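Long-range contacts in outer surface protein (Borrelia burgdorferi, PDB 5IZT), which is of unknown function but, as a Borrelia outer surface protein of the PFam54_60 family, probably acts at the spirochaete surface: residues M213-L221 against H280-I288; L301-N312 against F325-L336. All coordinates share one frame; numbering follows the deposited sequence. Where two conformers were deposited one is given.

Contact 1. Residues M213-L221 against H280-I288; sequences MKDSAFELL and HSLIRELMI
Arg284 makes the one hydrogen bond of this contact, and it goes to the backbone: NE donates to Leu220 O at 2.9 Å, with an N-H...O angle of 163°. The acceptor lies in the guanidinium plane, and the N-H meets a lone pair of the carbonyl. Arg284 is extended from CG to NE and crosses the Leu220 side chain at about a right angle. Leu220 CD2 sits over one face of the guanidinium, 3.5 Å from Arg284 NH2. Its other methyl, CD1, packs 3.8 Å from Ile283 CG2. The contact lays the loop between helices 179-197 and 243-255 on the first turns of helix 280-316, in the helical fold of the Bbcrasp-1 family. Ala217 CB points at the helix and meets Ile283 CG2 at 3.7 Å. Met287 leaves with CG anti to the backbone N (chi1 -180°), then bends at chi2 and chi3. This brings Met287 CE 3.6 Å from Phe218 CE1 and sets Met287 SD obliquely beside the ring, a Met-aromatic contact. The same methyl lies 3.8 Å from Met213 SD. Phe252 of helix 243-255 touches both methionines. Leu221 splits its branches: CD1 meets Met287 CG at 3.6 Å, CD2 meets Ile288 CD1 at 3.7 Å.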
loop_
_atom_site.group_PDB
_atom_site.type_symbol
_atom_site.label_atom_id
_atom_site.label_comp_id
_atom_site.label_asym_id
_atom_site.label_seq_id
_atom_site.Cartn_x
_atom_site.Cartn_y
_atom_site.Cartn_z
ATOM N N MET A 213 -0.199 -10.828 -14.270
ATOM C CA MET A 213 -1.342 -9.954 -14.062
ATOM C C MET A 213 -1.666 -9.077 -15.270
ATOM O O MET A 213 -2.732 -8.437 -15.278
ATOM C CB MET A 213 -1.111 -9.097 -12.813
ATOM C CG MET A 213 -1.185 -9.983 -11.544
ATOM S SD MET A 213 -0.936 -9.096 -9.999
ATOM C CE MET A 213 0.854 -8.832 -10.121
ATOM N N LYS A 214 -0.816 -9.063 -16.307
ATOM C CA LYS A 214 -1.171 -8.339 -17.533
ATOM C C LYS A 214 -2.491 -8.843 -18.095
ATOM O O LYS A 214 -3.334 -8.054 -18.535
ATOM C CB LYS A 214 -0.088 -8.494 -18.602
ATOM C CG LYS A 214 -0.428 -7.743 -19.920
ATOM C CD LYS A 214 0.718 -7.804 -20.931
ATOM C CE LYS A 214 0.785 -9.144 -21.679
ATOM N NZ LYS A 214 -0.358 -9.356 -22.627
ATOM N N ASP A 215 -2.685 -10.160 -18.081
ATOM C CA ASP A 215 -3.897 -10.782 -18.591
ATOM C C ASP A 215 -4.831 -11.236 -17.480
ATOM O O ASP A 215 -5.699 -12.078 -17.729
ATOM C CB ASP A 215 -3.562 -11.964 -19.506
ATOM C CG ASP A 215 -2.781 -11.553 -20.735
ATOM O OD1 ASP A 215 -2.930 -10.399 -21.179
ATOM O OD2 ASP A 215 -2.051 -12.400 -21.287
ATOM N N SER A 216 -4.667 -10.706 -16.259
ATOM C CA SER A 216 -5.612 -11.010 -15.190
ATOM C C SER A 216 -5.902 -9.768 -14.354
ATOM O O SER A 216 -6.723 -8.948 -14.768
ATOM C CB SER A 216 -5.127 -12.191 -14.318
ATOM O OG SER A 216 -3.985 -11.915 -13.533
ATOM N N ALA A 217 -5.254 -9.604 -13.193
ATOM C CA ALA A 217 -5.671 -8.558 -12.257
ATOM C C ALA A 217 -5.578 -7.158 -12.867
ATOM O O ALA A 217 -6.460 -6.318 -12.659
ATOM C CB ALA A 217 -4.842 -8.637 -10.974
ATOM N N PHE A 218 -4.485 -6.857 -13.564
ATOM C CA PHE A 218 -4.350 -5.515 -14.116
ATOM C C PHE A 218 -5.269 -5.300 -15.306
ATOM O O PHE A 218 -5.603 -4.162 -15.626
ATOM C CB PHE A 218 -2.896 -5.256 -14.515
ATOM C CG PHE A 218 -1.941 -5.233 -13.347
ATOM C CD1 PHE A 218 -2.355 -4.736 -12.111
ATOM C CD2 PHE A 218 -0.634 -5.692 -13.481
ATOM C CE1 PHE A 218 -1.467 -4.695 -11.023
ATOM C CE2 PHE A 218 0.260 -5.655 -12.407
ATOM C CZ PHE A 218 -0.160 -5.145 -11.171
ATOM N N GLU A 219 -5.670 -6.364 -15.994
ATOM C CA GLU A 219 -6.613 -6.187 -17.091
ATOM C C GLU A 219 -7.980 -5.729 -16.592
ATOM O O GLU A 219 -8.727 -5.075 -17.338
ATOM C CB GLU A 219 -6.746 -7.489 -17.886
ATOM C CG GLU A 219 -7.433 -7.310 -19.235
ATOM C CD GLU A 219 -7.237 -8.505 -20.144
ATOM O OE1 GLU A 219 -7.189 -9.632 -19.620
ATOM O OE2 GLU A 219 -7.121 -8.316 -21.374
ATOM N N LEU A 220 -8.320 -6.047 -15.348
ATOM C CA LEU A 220 -9.656 -5.814 -14.813
ATOM C C LEU A 220 -9.860 -4.401 -14.283
ATOM O O LEU A 220 -10.963 -4.083 -13.824
ATOM C CB LEU A 220 -9.953 -6.824 -13.693
ATOM C CG LEU A 220 -10.075 -8.260 -14.205
ATOM C CD1 LEU A 220 -10.143 -9.194 -13.000
ATOM C CD2 LEU A 220 -11.321 -8.364 -15.061
ATOM N N LEU A 221 -8.831 -3.567 -14.280
ATOM C CA LEU A 221 -8.929 -2.242 -13.678
ATOM C C LEU A 221 -8.371 -1.182 -14.619
ATOM O O LEU A 221 -7.533 -1.469 -15.478
ATOM C CB LEU A 221 -8.171 -2.200 -12.344
ATOM C CG LEU A 221 -8.674 -3.124 -11.246
ATOM C CD1 LEU A 221 -7.644 -3.168 -10.143
ATOM C CD2 LEU A 221 -10.013 -2.607 -10.708
ATOM N N HIS A 280 -13.967 -12.463 -10.986
ATOM C CA HIS A 280 -13.324 -11.215 -11.392
ATOM C C HIS A 280 -13.615 -10.067 -10.424
ATOM O O HIS A 280 -12.734 -9.238 -10.177
ATOM C CB HIS A 280 -13.746 -10.866 -12.823
ATOM C CG HIS A 280 -13.175 -11.801 -13.842
ATOM N ND1 HIS A 280 -13.402 -11.677 -15.197
ATOM C CD2 HIS A 280 -12.375 -12.888 -13.687
ATOM C CE1 HIS A 280 -12.765 -12.645 -15.837
ATOM N NE2 HIS A 280 -12.142 -13.399 -14.942
ATOM N N SER A 281 -14.811 -10.007 -9.831
ATOM C CA SER A 281 -15.077 -8.930 -8.874
ATOM C C SER A 281 -14.200 -9.065 -7.637
ATOM O O SER A 281 -13.769 -8.058 -7.061
ATOM C CB SER A 281 -16.557 -8.909 -8.488
ATOM O OG SER A 281 -17.377 -8.714 -9.633
ATOM N N LEU A 282 -13.929 -10.302 -7.207
ATOM C CA LEU A 282 -13.038 -10.513 -6.074
ATOM C C LEU A 282 -11.631 -10.026 -6.394
ATOM O O LEU A 282 -10.990 -9.361 -5.577
ATOM C CB LEU A 282 -13.006 -11.996 -5.700
ATOM C CG LEU A 282 -11.882 -12.416 -4.741
ATOM C CD1 LEU A 282 -12.015 -11.744 -3.378
ATOM C CD2 LEU A 282 -11.802 -13.956 -4.594
ATOM N N ILE A 283 -11.132 -10.365 -7.580
ATOM C CA ILE A 283 -9.804 -9.923 -7.993
ATOM C C ILE A 283 -9.723 -8.401 -7.985
ATOM O O ILE A 283 -8.733 -7.822 -7.508
ATOM C CB ILE A 283 -9.463 -10.492 -9.387
ATOM C CG1 ILE A 283 -9.381 -12.012 -9.359
ATOM C CG2 ILE A 283 -8.122 -9.942 -9.884
ATOM C CD1 ILE A 283 -9.231 -12.627 -10.803
ATOM N N ARG A 284 -10.757 -7.731 -8.510
ATOM C CA ARG A 284 -10.802 -6.269 -8.470
ATOM C C ARG A 284 -10.707 -5.751 -7.033
ATOM O O ARG A 284 -9.896 -4.864 -6.737
ATOM C CB ARG A 284 -12.087 -5.750 -9.131
ATOM C CG ARG A 284 -12.112 -5.860 -10.657
ATOM C CD ARG A 284 -13.354 -5.213 -11.278
ATOM N NE ARG A 284 -13.303 -5.323 -12.737
ATOM C CZ ARG A 284 -14.116 -6.089 -13.463
ATOM N NH1 ARG A 284 -15.061 -6.808 -12.871
ATOM N NH2 ARG A 284 -13.993 -6.120 -14.784
ATOM N N GLU A 285 -11.553 -6.272 -6.134
ATOM C CA GLU A 285 -11.528 -5.812 -4.743
ATOM C C GLU A 285 -10.159 -6.047 -4.103
ATOM O O GLU A 285 -9.680 -5.200 -3.338
ATOM C CB GLU A 285 -12.612 -6.496 -3.907
ATOM C CG GLU A 285 -14.062 -6.203 -4.308
ATOM C CD GLU A 285 -15.071 -6.730 -3.269
ATOM O OE1 GLU A 285 -15.397 -7.935 -3.279
ATOM O OE2 GLU A 285 -15.512 -5.931 -2.408
ATOM N N LEU A 286 -9.526 -7.198 -4.367
ATOM C CA LEU A 286 -8.214 -7.465 -3.775
ATOM C C LEU A 286 -7.190 -6.451 -4.251
ATOM O O LEU A 286 -6.454 -5.868 -3.443
ATOM C CB LEU A 286 -7.722 -8.884 -4.103
ATOM C CG LEU A 286 -8.528 -10.024 -3.468
ATOM C CD1 LEU A 286 -8.130 -11.342 -4.120
ATOM C CD2 LEU A 286 -8.288 -10.064 -1.962
ATOM N N MET A 287 -7.114 -6.237 -5.569
ATOM C CA MET A 287 -6.098 -5.327 -6.092
ATOM C C MET A 287 -6.394 -3.884 -5.698
ATOM O O MET A 287 -5.472 -3.126 -5.367
ATOM C CB MET A 287 -5.990 -5.454 -7.615
ATOM C CG MET A 287 -4.930 -4.513 -8.204
ATOM S SD MET A 287 -3.260 -4.770 -7.531
ATOM C CE MET A 287 -2.866 -6.407 -8.171
ATOM N N ILE A 288 -7.668 -3.484 -5.722
ATOM C CA ILE A 288 -8.010 -2.124 -5.303
ATOM C C ILE A 288 -7.607 -1.904 -3.846
ATOM O O ILE A 288 -7.136 -0.820 -3.477
ATOM C CB ILE A 288 -9.512 -1.850 -5.529
ATOM C CG1 ILE A 288 -9.808 -1.638 -7.014
ATOM C CG2 ILE A 288 -9.984 -0.633 -4.697
ATOM C CD1 ILE A 288 -11.300 -1.593 -7.348
#

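Contact 2. Residues L301-N312 against F325-L336; sequences LEEINKKIEIFN and FTMKLKELKSKL
Phe311 and Lys328 meet through a ring face. Lys328 CD lies 3.5 Å from the centroid of the Phe311 ring, 7° off the ring normal, a CH-pi contact. The lysine chain crosses the ring at about a right angle. Its ammonium is farther off and adds at most a weak cation-pi attraction. Leu332 CD1 approaches the same ring at its edge, 3.9 Å from Phe311 CE2. Leu332 is a knob in the hole formed by Ile304, Lys307, Ile308 and Phe311, and its CD1 is also 3.8 Å from Ile308 CG1. At the root of the Phe311 side chain, Phe325 CE1 touches Phe311 CB at 3.6 Å. Phe325 has CG anti to the backbone N (chi1 -164°), which carries its ring across to the backbone of Phe311 and Asn312. Leu329 CD1 of its own helix packs on the opposite face of that ring. At the far end Leu301 CD2 meets Leu336 CD1 at 3.7 Å, and Ile304 CD1 meets Leu336 CB at 3.9 Å.

Segments 301-312 and 325-336 run antiparallel (178°), their axes 10.6 Å apart at closest approach. Both fall in a predicted coiled coil. Ile191 and Leu187 of helix 179-197 touch Ile304 and Ile308, and Ile395 of helix 366-395 also reaches Ile304. Glu303 pairs with Lys307 and, through a weak bond, with Lys306. Lys307 NZ also pairs with the Met396 C-terminal carboxylate. The seam is held by apolar packing and a CH-pi contact, with no polar bond between the segments, while the charged ends of Glu303, Lys306 and Lys307 pair outside it.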
loop_
_atom_site.group_PDB
_atom_site.type_symbol
_atom_site.label_atom_id
_atom_site.label_comp_id
_atom_site.label_asym_id
_atom_site.label_seq_id
_atom_site.Cartn_x
_atom_site.Cartn_y
_atom_site.Cartn_z
ATOM N N LEU A 301 2.624 10.114 4.024
ATOM C CA LEU A 301 4.003 10.498 4.316
ATOM C C LEU A 301 4.253 11.956 3.952
ATOM O O LEU A 301 4.742 12.736 4.775
ATOM C CB LEU A 301 4.975 9.582 3.567
ATOM C CG LEU A 301 4.941 8.102 3.956
ATOM C CD1 LEU A 301 5.857 7.358 2.998
ATOM C CD2 LEU A 301 5.375 7.870 5.415
ATOM N N GLU A 302 3.852 12.366 2.745
ATOM C CA GLU A 302 4.074 13.752 2.338
ATOM C C GLU A 302 3.260 14.727 3.184
ATOM O O GLU A 302 3.718 15.838 3.466
ATOM C CB GLU A 302 3.764 13.934 0.851
ATOM C CG GLU A 302 4.252 15.270 0.276
ATOM C CD GLU A 302 5.684 15.641 0.688
ATOM O OE1 GLU A 302 6.597 14.785 0.611
ATOM O OE2 GLU A 302 5.895 16.816 1.068
ATOM N N GLU A 303 2.040 14.344 3.568
ATOM C CA GLU A 303 1.213 15.217 4.395
ATOM C C GLU A 303 1.840 15.447 5.768
ATOM O O GLU A 303 1.838 16.577 6.273
ATOM C CB GLU A 303 -0.195 14.615 4.526
ATOM C CG GLU A 303 -1.231 15.545 5.149
ATOM C CD GLU A 303 -1.554 16.754 4.286
ATOM O OE1 GLU A 303 -1.549 16.632 3.042
ATOM O OE2 GLU A 303 -1.822 17.829 4.867
ATOM N N ILE A 304 2.390 14.393 6.384
ATOM C CA ILE A 304 3.078 14.543 7.665
ATOM C C ILE A 304 4.266 15.479 7.516
ATOM O O ILE A 304 4.471 16.383 8.334
ATOM C CB ILE A 304 3.515 13.174 8.215
ATOM C CG1 ILE A 304 2.295 12.327 8.575
ATOM C CG2 ILE A 304 4.444 13.346 9.425
ATOM C CD1 ILE A 304 2.622 10.881 8.927
ATOM N N ASN A 305 5.073 15.269 6.470
ATOM C CA ASN A 305 6.210 16.148 6.195
ATOM C C ASN A 305 5.768 17.605 6.081
ATOM O O ASN A 305 6.389 18.505 6.666
ATOM C CB ASN A 305 6.899 15.695 4.903
ATOM C CG ASN A 305 8.402 15.874 4.933
ATOM O OD1 ASN A 305 9.014 15.951 5.994
ATOM N ND2 ASN A 305 9.008 15.928 3.753
ATOM N N LYS A 306 4.675 17.855 5.342
ATOM C CA LYS A 306 4.176 19.227 5.189
ATOM C C LYS A 306 3.729 19.814 6.525
ATOM O O LYS A 306 3.974 20.997 6.808
ATOM C CB LYS A 306 3.002 19.262 4.209
ATOM C CG LYS A 306 3.353 18.990 2.757
ATOM C CD LYS A 306 2.175 19.306 1.831
ATOM C CE LYS A 306 0.944 18.479 2.164
ATOM N NZ LYS A 306 -0.263 18.924 1.409
ATOM N N LYS A 307 3.026 19.019 7.338
ATOM C CA LYS A 307 2.538 19.511 8.629
ATOM C C LYS A 307 3.675 19.837 9.584
ATOM O O LYS A 307 3.583 20.797 10.363
ATOM C CB LYS A 307 1.582 18.492 9.247
ATOM C CG LYS A 307 0.219 18.504 8.544
ATOM C CD LYS A 307 -0.402 19.900 8.654
ATOM C CE LYS A 307 -1.915 19.882 8.508
ATOM N NZ LYS A 307 -2.306 19.603 7.106
ATOM N N ILE A 308 4.736 19.035 9.568
ATOM C CA ILE A 308 5.899 19.323 10.406
ATOM C C ILE A 308 6.435 20.710 10.103
ATOM O O ILE A 308 6.729 21.485 11.015
ATOM C CB ILE A 308 6.986 18.256 10.205
ATOM C CG1 ILE A 308 6.526 16.903 10.748
ATOM C CG2 ILE A 308 8.289 18.702 10.854
ATOM C CD1 ILE A 308 7.517 15.820 10.459
ATOM N N GLU A 309 6.576 21.041 8.813
ATOM C CA GLU A 309 7.116 22.344 8.435
ATOM C C GLU A 309 6.172 23.477 8.824
ATOM O O GLU A 309 6.627 24.547 9.242
ATOM C CB GLU A 309 7.397 22.374 6.930
ATOM N N ILE A 310 4.857 23.268 8.682
ATOM C CA ILE A 310 3.884 24.302 9.044
ATOM C C ILE A 310 3.908 24.557 10.548
ATOM O O ILE A 310 3.991 25.708 11.006
ATOM C CB ILE A 310 2.482 23.892 8.560
ATOM C CG1 ILE A 310 2.412 23.961 7.038
ATOM C CG2 ILE A 310 1.406 24.802 9.141
ATOM C CD1 ILE A 310 1.193 23.240 6.487
ATOM N N PHE A 311 3.841 23.487 11.341
ATOM C CA PHE A 311 3.872 23.658 12.793
ATOM C C PHE A 311 5.186 24.278 13.226
ATOM O O PHE A 311 5.228 25.066 14.176
ATOM C CB PHE A 311 3.679 22.304 13.482
ATOM C CG PHE A 311 2.339 21.679 13.216
ATOM C CD1 PHE A 311 1.218 22.472 13.016
ATOM C CD2 PHE A 311 2.196 20.300 13.180
ATOM C CE1 PHE A 311 -0.016 21.902 12.777
ATOM C CE2 PHE A 311 0.962 19.718 12.939
ATOM C CZ PHE A 311 -0.146 20.524 12.738
ATOM N N ASN A 312 6.275 23.920 12.545
ATOM C CA ASN A 312 7.582 24.483 12.864
ATOM C C ASN A 312 7.578 25.998 12.693
ATOM O O ASN A 312 8.085 26.733 13.552
ATOM C CB ASN A 312 8.634 23.825 11.961
ATOM C CG ASN A 312 10.041 24.216 12.315
ATOM O OD1 ASN A 312 10.767 24.782 11.496
ATOM N ND2 ASN A 312 10.443 23.914 13.542
ATOM N N PHE A 325 3.984 22.336 20.239
ATOM C CA PHE A 325 4.699 21.708 19.134
ATOM C C PHE A 325 5.018 20.251 19.453
ATOM O O PHE A 325 4.798 19.365 18.623
ATOM C CB PHE A 325 5.972 22.514 18.838
ATOM C CG PHE A 325 6.608 22.203 17.497
ATOM C CD1 PHE A 325 5.953 21.412 16.557
ATOM C CD2 PHE A 325 7.862 22.698 17.188
ATOM C CE1 PHE A 325 6.547 21.122 15.328
ATOM C CE2 PHE A 325 8.467 22.418 15.962
ATOM C CZ PHE A 325 7.810 21.623 15.024
ATOM N N THR A 326 5.497 19.977 20.674
ATOM C CA THR A 326 5.711 18.595 21.094
ATOM C C THR A 326 4.445 17.753 20.946
ATOM O O THR A 326 4.486 16.646 20.395
ATOM C CB THR A 326 6.196 18.575 22.543
ATOM O OG1 THR A 326 7.423 19.288 22.621
ATOM C CG2 THR A 326 6.410 17.155 23.018
ATOM N N MET A 327 3.307 18.262 21.437
ATOM C CA MET A 327 2.055 17.512 21.319
ATOM C C MET A 327 1.703 17.228 19.862
ATOM O O MET A 327 1.251 16.129 19.522
ATOM C CB MET A 327 0.919 18.285 21.997
ATOM C CG MET A 327 -0.487 17.733 21.714
ATOM S SD MET A 327 -1.782 18.567 22.670
ATOM C CE MET A 327 -1.371 17.988 24.317
ATOM N N LYS A 328 1.897 18.201 18.979
ATOM C CA LYS A 328 1.576 17.952 17.574
ATOM C C LYS A 328 2.531 16.933 16.959
ATOM O O LYS A 328 2.112 16.100 16.149
ATOM C CB LYS A 328 1.582 19.269 16.794
ATOM C CG LYS A 328 0.437 20.212 17.210
ATOM C CD LYS A 328 0.459 21.527 16.443
ATOM C CE LYS A 328 -0.483 22.555 17.079
ATOM N NZ LYS A 328 -1.886 22.060 17.200
ATOM N N LEU A 329 3.819 16.989 17.320
ATOM C CA LEU A 329 4.778 16.013 16.794
ATOM C C LEU A 329 4.485 14.604 17.307
ATOM O O LEU A 329 4.613 13.621 16.560
ATOM C CB LEU A 329 6.204 16.420 17.179
ATOM C CG LEU A 329 6.777 17.641 16.454
ATOM C CD1 LEU A 329 8.088 18.079 17.130
ATOM C CD2 LEU A 329 7.020 17.303 14.993
ATOM N N LYS A 330 4.113 14.483 18.585
ATOM C CA LYS A 330 3.691 13.189 19.115
ATOM C C LYS A 330 2.489 12.649 18.349
ATOM O O LYS A 330 2.440 11.459 18.012
ATOM C CB LYS A 330 3.358 13.309 20.612
ATOM C CG LYS A 330 4.533 13.612 21.538
ATOM C CD LYS A 330 4.068 13.563 23.005
ATOM C CE LYS A 330 5.123 14.055 23.996
ATOM N NZ LYS A 330 6.475 13.461 23.778
ATOM N N GLU A 331 1.518 13.515 18.045
ATOM C CA GLU A 331 0.338 13.075 17.299
ATOM C C GLU A 331 0.703 12.654 15.880
ATOM O O GLU A 331 0.199 11.636 15.380
ATOM C CB GLU A 331 -0.717 14.186 17.279
ATOM C CG GLU A 331 -1.512 14.258 18.580
ATOM C CD GLU A 331 -2.292 15.554 18.774
ATOM O OE1 GLU A 331 -2.477 16.312 17.794
ATOM O OE2 GLU A 331 -2.721 15.810 19.925
ATOM N N LEU A 332 1.583 13.412 15.219
ATOM C CA LEU A 332 1.996 13.033 13.870
ATOM C C LEU A 332 2.737 11.705 13.886
ATOM O O LEU A 332 2.564 10.875 12.984
ATOM C CB LEU A 332 2.868 14.133 13.260
ATOM C CG LEU A 332 2.146 15.444 12.897
ATOM C CD1 LEU A 332 3.112 16.538 12.451
ATOM C CD2 LEU A 332 1.148 15.163 11.788
ATOM N N LYS A 333 3.582 11.491 14.897
ATOM C CA LYS A 333 4.293 10.217 15.015
ATOM C C LYS A 333 3.330 9.063 15.282
ATOM O O LYS A 333 3.517 7.954 14.760
ATOM C CB LYS A 333 5.359 10.320 16.108
ATOM C CG LYS A 333 6.105 9.020 16.390
ATOM C CD LYS A 333 7.276 9.292 17.317
ATOM C CE LYS A 333 7.914 8.008 17.833
ATOM N NZ LYS A 333 8.856 8.310 18.952
ATOM N N SER A 334 2.295 9.291 16.097
ATOM C CA SER A 334 1.287 8.252 16.288
ATOM C C SER A 334 0.604 7.901 14.970
ATOM O O SER A 334 0.336 6.719 14.689
ATOM C CB SER A 334 0.259 8.709 17.322
ATOM O OG SER A 334 -0.806 7.786 17.408
ATOM N N LYS A 335 0.307 8.919 14.152
ATOM C CA LYS A 335 -0.326 8.683 12.853
ATOM C C LYS A 335 0.627 7.979 11.896
ATOM O O LYS A 335 0.202 7.124 11.109
ATOM C CB LYS A 335 -0.805 10.005 12.249
ATOM C CG LYS A 335 -1.885 10.730 13.047
ATOM C CD LYS A 335 -3.111 9.869 13.285
ATOM C CE LYS A 335 -4.119 10.600 14.165
ATOM N NZ LYS A 335 -5.002 9.666 14.919
ATOM N N LEU A 336 1.921 8.316 11.945
ATOM C CA LEU A 336 2.898 7.579 11.147
ATOM C C LEU A 336 2.935 6.109 11.554
ATOM O O LEU A 336 2.929 5.220 10.692
ATOM C CB LEU A 336 4.286 8.212 11.275
ATOM C CG LEU A 336 5.400 7.431 10.558
ATOM C CD1 LEU A 336 5.132 7.306 9.052
ATOM C CD2 LEU A 336 6.772 8.027 10.792
#

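Overall arrangement
Both contacts use helix 280-316. Contact 1 takes its first turns and contact 2 a later part, on opposite sides of the chain's centre. Their centres are 35 Å apart and their nearest atoms about 16 Å, so they do not touch. Both are largely buried, though Ile288 in contact 1 is on the surface and Arg284 and Lys328 are partly exposed. Contact 1 joins a loop to the helix and pairs a backbone carbonyl with an arginine. Contact 2 joins helices 280-316 and 322-359 without a polar bond between its segments, mostly by side chains, with the Phe325 ring also on backbone. Contact 1 gathers two methionines by the Phe218 ring; contact 2 sets a lysine chain on one phenylalanine ring.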